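Local coordinates for uncharacterized protein (Bacteroides ovatus CL02T12C04, PDB 6PTM) that probably acts as an exo-carrageenase, a GH42-family glycoside hydrolase that trims carrageenan oligosaccharides from their ends, at residues A173-Y184 against T504-E513. Sequence-based numbering, arbitrary orientation.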
loop_
_atom_site.group_PDB
_atom_site.type_symbol
_atom_site.label_atom_id
_atom_site.label_comp_id
_atom_site.label_asym_id
_atom_site.label_seq_id
_atom_site.Cartn_x
_atom_site.Cartn_y
_atom_site.Cartn_z
ATOM N N ALA A 173 -0.167 -12.115 6.851
ATOM C CA ALA A 173 -1.498 -11.908 6.240
ATOM C C ALA A 173 -2.578 -12.320 7.233
ATOM O O ALA A 173 -2.470 -13.429 7.807
ATOM C CB ALA A 173 -1.618 -12.692 4.973
ATOM N N ASP A 174 -3.560 -11.451 7.432
ATOM C CA ASP A 174 -4.849 -11.765 8.097
ATOM C C ASP A 174 -5.988 -11.072 7.315
ATOM O O ASP A 174 -5.764 -10.587 6.212
ATOM C CB ASP A 174 -4.807 -11.392 9.583
ATOM C CG ASP A 174 -5.750 -12.223 10.447
ATOM O OD1 ASP A 174 -5.404 -12.511 11.599
ATOM O OD2 ASP A 174 -6.856 -12.521 9.980
ATOM N N TRP A 175 -7.184 -11.043 7.865
ATOM C CA TRP A 175 -8.401 -10.630 7.135
ATOM C C TRP A 175 -9.241 -9.710 8.016
ATOM O O TRP A 175 -9.433 -10.044 9.167
ATOM C CB TRP A 175 -9.187 -11.873 6.735
ATOM C CG TRP A 175 -8.427 -12.839 5.884
ATOM C CD1 TRP A 175 -7.618 -13.843 6.327
ATOM C CD2 TRP A 175 -8.385 -12.886 4.448
ATOM N NE1 TRP A 175 -7.033 -14.474 5.264
ATOM C CE2 TRP A 175 -7.510 -13.944 4.097
ATOM C CE3 TRP A 175 -8.979 -12.144 3.419
ATOM C CZ2 TRP A 175 -7.225 -14.276 2.773
ATOM C CZ3 TRP A 175 -8.728 -12.505 2.105
ATOM C CH2 TRP A 175 -7.827 -13.525 1.790
ATOM N N THR A 176 -9.728 -8.609 7.463
ATOM C CA THR A 176 -10.648 -7.661 8.125
ATOM C C THR A 176 -11.887 -8.414 8.677
ATOM O O THR A 176 -12.478 -9.231 7.944
ATOM C CB THR A 176 -10.994 -6.529 7.146
ATOM O OG1 THR A 176 -9.760 -6.051 6.586
ATOM C CG2 THR A 176 -11.756 -5.416 7.845
ATOM N N TRP A 177 -12.192 -8.203 9.963
ATOM C CA TRP A 177 -13.424 -8.660 10.676
ATOM C C TRP A 177 -13.475 -10.177 10.824
ATOM O O TRP A 177 -14.549 -10.652 11.200
ATOM C CB TRP A 177 -14.705 -8.195 9.965
ATOM C CG TRP A 177 -14.905 -6.715 9.934
ATOM C CD1 TRP A 177 -14.334 -5.780 10.753
ATOM C CD2 TRP A 177 -15.745 -5.997 9.012
ATOM N NE1 TRP A 177 -14.767 -4.526 10.396
ATOM C CE2 TRP A 177 -15.636 -4.628 9.337
ATOM C CE3 TRP A 177 -16.595 -6.378 7.968
ATOM C CZ2 TRP A 177 -16.323 -3.640 8.632
ATOM C CZ3 TRP A 177 -17.271 -5.399 7.268
ATOM C CH2 TRP A 177 -17.127 -4.049 7.590
ATOM N N LYS A 178 -12.409 -10.915 10.500
ATOM C CA LYS A 178 -12.370 -12.394 10.660
ATOM C C LYS A 178 -12.651 -12.741 12.118
ATOM O O LYS A 178 -11.999 -12.232 13.035
ATOM C CB LYS A 178 -11.010 -12.993 10.294
ATOM C CG LYS A 178 -10.954 -14.521 10.289
ATOM C CD LYS A 178 -9.550 -15.022 10.103
ATOM C CE LYS A 178 -8.697 -14.746 11.333
ATOM N NZ LYS A 178 -7.278 -15.075 11.081
ATOM N N PRO A 179 -13.609 -13.649 12.393
ATOM C CA PRO A 179 -13.844 -14.068 13.781
ATOM C C PRO A 179 -12.556 -14.647 14.376
ATOM O O PRO A 179 -11.882 -15.423 13.708
ATOM C CB PRO A 179 -14.958 -15.115 13.660
ATOM C CG PRO A 179 -15.670 -14.706 12.377
ATOM C CD PRO A 179 -14.556 -14.258 11.444
ATOM N N ARG A 180 -12.231 -14.239 15.601
ATOM C CA ARG A 180 -10.967 -14.592 16.292
ATOM C C ARG A 180 -11.208 -15.905 17.035
ATOM O O ARG A 180 -11.311 -15.889 18.251
ATOM C CB ARG A 180 -10.558 -13.423 17.191
ATOM C CG ARG A 180 -10.374 -12.112 16.428
ATOM C CD ARG A 180 -8.938 -11.910 15.994
ATOM N NE ARG A 180 -8.053 -12.007 17.154
ATOM C CZ ARG A 180 -6.864 -12.606 17.185
ATOM N NH1 ARG A 180 -6.352 -13.177 16.101
ATOM N NH2 ARG A 180 -6.193 -12.632 18.323
ATOM N N ILE A 181 -11.385 -16.991 16.298
ATOM C CA ILE A 181 -11.635 -18.331 16.887
ATOM C C ILE A 181 -10.487 -19.260 16.483
ATOM O O ILE A 181 -9.862 -19.056 15.406
ATOM C CB ILE A 181 -13.017 -18.860 16.475
ATOM C CG1 ILE A 181 -13.135 -19.038 14.963
ATOM C CG2 ILE A 181 -14.127 -17.959 17.025
ATOM C CD1 ILE A 181 -14.227 -19.970 14.565
ATOM N N LYS A 182 -10.217 -20.262 17.310
ATOM C CA LYS A 182 -9.126 -21.233 17.064
ATOM C C LYS A 182 -9.105 -21.686 15.587
ATOM O O LYS A 182 -7.982 -21.661 14.979
ATOM C CB LYS A 182 -9.222 -22.408 18.037
ATOM C CG LYS A 182 -7.911 -23.174 18.145
ATOM C CD LYS A 182 -7.469 -23.489 19.577
ATOM C CE LYS A 182 -7.939 -24.849 20.045
ATOM N NZ LYS A 182 -7.429 -25.918 19.148
ATOM N N GLU A 183 -10.255 -22.088 15.021
ATOM C CA GLU A 183 -10.378 -22.678 13.652
ATOM C C GLU A 183 -9.778 -21.707 12.611
ATOM O O GLU A 183 -9.180 -22.204 11.638
ATOM C CB GLU A 183 -11.837 -23.067 13.326
ATOM C CG GLU A 183 -11.971 -24.102 12.189
ATOM C CD GLU A 183 -13.331 -24.340 11.505
ATOM O OE1 GLU A 183 -14.314 -23.589 11.807
ATOM O OE2 GLU A 183 -13.429 -25.298 10.643
ATOM N N TYR A 184 -9.880 -20.387 12.829
ATOM C CA TYR A 184 -9.522 -19.321 11.852
ATOM C C TYR A 184 -8.132 -18.714 12.147
ATOM O O TYR A 184 -7.592 -18.065 11.252
ATOM C CB TYR A 184 -10.608 -18.240 11.827
ATOM C CG TYR A 184 -11.990 -18.666 11.364
ATOM C CD1 TYR A 184 -12.255 -19.927 10.852
ATOM C CD2 TYR A 184 -13.057 -17.781 11.429
ATOM C CE1 TYR A 184 -13.537 -20.304 10.454
ATOM C CE2 TYR A 184 -14.340 -18.134 11.038
ATOM C CZ TYR A 184 -14.589 -19.410 10.556
ATOM O OH TYR A 184 -15.844 -19.761 10.151
ATOM N N THR A 504 -0.360 -7.427 5.902
ATOM C CA THR A 504 -1.652 -7.068 5.281
ATOM C C THR A 504 -2.791 -7.613 6.133
ATOM O O THR A 504 -2.786 -8.822 6.420
ATOM C CB THR A 504 -1.809 -7.607 3.862
ATOM O OG1 THR A 504 -0.634 -7.229 3.139
ATOM C CG2 THR A 504 -3.062 -7.064 3.208
ATOM N N GLN A 505 -3.726 -6.739 6.505
ATOM C CA GLN A 505 -5.079 -7.171 6.922
ATOM C C GLN A 505 -5.928 -7.046 5.665
ATOM O O GLN A 505 -6.230 -5.887 5.315
ATOM C CB GLN A 505 -5.624 -6.325 8.069
ATOM C CG GLN A 505 -6.933 -6.901 8.585
ATOM C CD GLN A 505 -7.510 -6.137 9.744
ATOM O OE1 GLN A 505 -7.485 -4.905 9.787
ATOM N NE2 GLN A 505 -8.023 -6.883 10.695
ATOM N N THR A 506 -6.251 -8.152 4.986
ATOM C CA THR A 506 -6.907 -8.114 3.655
ATOM C C THR A 506 -8.420 -7.873 3.809
ATOM O O THR A 506 -9.040 -8.506 4.692
ATOM C CB THR A 506 -6.623 -9.380 2.850
ATOM O OG1 THR A 506 -5.201 -9.546 2.718
ATOM C CG2 THR A 506 -7.334 -9.342 1.512
ATOM N N TRP A 507 -8.986 -6.995 2.982
ATOM C CA TRP A 507 -10.466 -6.826 2.852
ATOM C C TRP A 507 -11.044 -8.006 2.060
ATOM O O TRP A 507 -10.684 -8.190 0.902
ATOM C CB TRP A 507 -10.785 -5.498 2.157
ATOM C CG TRP A 507 -12.246 -5.239 1.926
ATOM C CD1 TRP A 507 -12.956 -5.528 0.795
ATOM C CD2 TRP A 507 -13.185 -4.628 2.842
ATOM N NE1 TRP A 507 -14.258 -5.134 0.940
ATOM C CE2 TRP A 507 -14.434 -4.588 2.182
ATOM C CE3 TRP A 507 -13.109 -4.122 4.150
ATOM C CZ2 TRP A 507 -15.568 -4.012 2.761
ATOM C CZ3 TRP A 507 -14.233 -3.549 4.722
ATOM C CH2 TRP A 507 -15.446 -3.511 4.039
ATOM N N TYR A 508 -11.923 -8.836 2.647
ATOM C CA TYR A 508 -12.340 -8.863 4.053
ATOM C C TYR A 508 -13.026 -10.205 4.365
ATOM O O TYR A 508 -13.505 -10.883 3.466
ATOM C CB TYR A 508 -13.303 -7.737 4.461
ATOM C CG TYR A 508 -14.679 -7.695 3.821
ATOM C CD1 TYR A 508 -15.746 -7.106 4.492
ATOM C CD2 TYR A 508 -14.908 -8.155 2.527
ATOM C CE1 TYR A 508 -17.005 -6.996 3.910
ATOM C CE2 TYR A 508 -16.159 -8.065 1.941
ATOM C CZ TYR A 508 -17.210 -7.470 2.623
ATOM O OH TYR A 508 -18.435 -7.366 2.016
ATOM N N TRP A 509 -13.028 -10.594 5.633
ATOM C CA TRP A 509 -13.624 -11.876 6.080
ATOM C C TRP A 509 -14.923 -11.560 6.810
ATOM O O TRP A 509 -14.946 -11.542 8.056
ATOM C CB TRP A 509 -12.645 -12.666 6.930
ATOM C CG TRP A 509 -13.020 -14.097 7.189
ATOM C CD1 TRP A 509 -14.153 -14.592 7.775
ATOM C CD2 TRP A 509 -12.169 -15.231 6.939
ATOM N NE1 TRP A 509 -14.068 -15.958 7.896
ATOM C CE2 TRP A 509 -12.860 -16.377 7.405
ATOM C CE3 TRP A 509 -10.889 -15.376 6.373
ATOM C CZ2 TRP A 509 -12.308 -17.652 7.313
ATOM C CZ3 TRP A 509 -10.351 -16.640 6.281
ATOM C CH2 TRP A 509 -11.052 -17.757 6.750
ATOM N N CYS A 510 -15.943 -11.257 6.019
ATOM C CA CYS A 510 -17.271 -10.833 6.514
ATOM C C CYS A 510 -18.106 -12.064 6.899
ATOM O O CYS A 510 -19.099 -11.863 7.598
ATOM C CB CYS A 510 -17.989 -9.989 5.470
ATOM S SG CYS A 510 -19.336 -9.025 6.192
ATOM N N ARG A 511 -17.723 -13.274 6.463
ATOM C CA ARG A 511 -18.349 -14.558 6.887
ATOM C C ARG A 511 -18.303 -14.710 8.410
ATOM O O ARG A 511 -17.230 -14.515 9.013
ATOM C CB ARG A 511 -17.605 -15.744 6.273
ATOM C CG ARG A 511 -17.849 -15.929 4.784
ATOM C CD ARG A 511 -19.059 -16.832 4.507
ATOM N NE ARG A 511 -19.022 -17.287 3.120
ATOM C CZ ARG A 511 -19.956 -18.021 2.520
ATOM N NH1 ARG A 511 -21.039 -18.394 3.177
ATOM N NH2 ARG A 511 -19.758 -18.435 1.281
ATOM N N ARG A 512 -19.424 -15.090 9.012
ATOM C CA ARG A 512 -19.476 -15.478 10.442
ATOM C C ARG A 512 -19.137 -16.969 10.500
ATOM O O ARG A 512 -19.093 -17.625 9.408
ATOM C CB ARG A 512 -20.839 -15.144 11.079
ATOM C CG ARG A 512 -21.266 -13.682 10.996
ATOM C CD ARG A 512 -20.298 -12.674 11.632
ATOM N NE ARG A 512 -19.118 -12.351 10.814
ATOM C CZ ARG A 512 -18.018 -11.683 11.214
ATOM N NH1 ARG A 512 -17.929 -11.202 12.448
ATOM N NH2 ARG A 512 -17.008 -11.516 10.360
ATOM N N GLU A 513 -18.918 -17.501 11.708
ATOM C CA GLU A 513 -18.559 -18.935 11.887
ATOM C C GLU A 513 -19.630 -19.835 11.243
ATOM O O GLU A 513 -19.248 -20.876 10.643
ATOM C CB GLU A 513 -18.365 -19.254 13.369
ATOM C CG GLU A 513 -17.673 -20.592 13.612
ATOM C CD GLU A 513 -17.545 -20.995 15.073
ATOM O OE1 GLU A 513 -17.834 -20.160 15.947
ATOM O OE2 GLU A 513 -17.145 -22.135 15.328
HETATM O O HOH W 1 -5.038 -11.888 3.916
HETATM O O HOH W 2 -16.294 -22.268 10.106
#
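Trp-509 meets Trp-175 edge to face: the CE3 corner of its indole comes down on the five-membered ring of Trp-175, the two planes turned 67° apart. With CG anti to the backbone N (chi1 -167°), the Trp-509 indole is laid between Trp-175 and Lys-178, where it is broad enough to serve several neighbours at once. Lys-178 lays its aliphatic CG over one face, 3.7 Å from the centroid of the five-membered ring, a CH-pi contact suited to a long chain whose ammonium NZ goes on to a salt bridge with Asp-174 OD2 (2.8 Å) and to the carbonyls of His-188 and Gly-189. Pro-179 CD and the ring of Tyr-184 approach obliquely. Shortening Trp-509 to an alanine is likely to leave the Trp-175 face and the Lys-178 methylenes without their aromatic partner and to open a gap beside Tyr-184.

On the other face of Trp-175 lies the beta-branched Thr-506, its CB 4.1 Å from the six-membered centroid. Further out, the edge of Trp-507 points at the face of Trp-177, while Arg-512, bent at chi2 and chi3, sends NH2 to Trp-177 O (2.7 Å). That bond runs nearly in the guanidinium plane, and Pro-179 covers one guanidinium face.

Backbone bonds set the parallel register of the strands: Asp-174 N to Thr-504 O, Thr-506 N to Asp-174 O and Thr-176 N to Thr-506 O. Past them, a cis peptide precedes Tyr-508, and Trp-509 N reaches Thr-176 O (2.7 Å). Strands 168-175 and 503-506 thus lead into two aromatic clusters, Trp-175/Tyr-184/Trp-509 and Trp-177/Trp-507/Tyr-508, consistent with the (beta/alpha)8-barrel catalytic fold of GH42 enzymes.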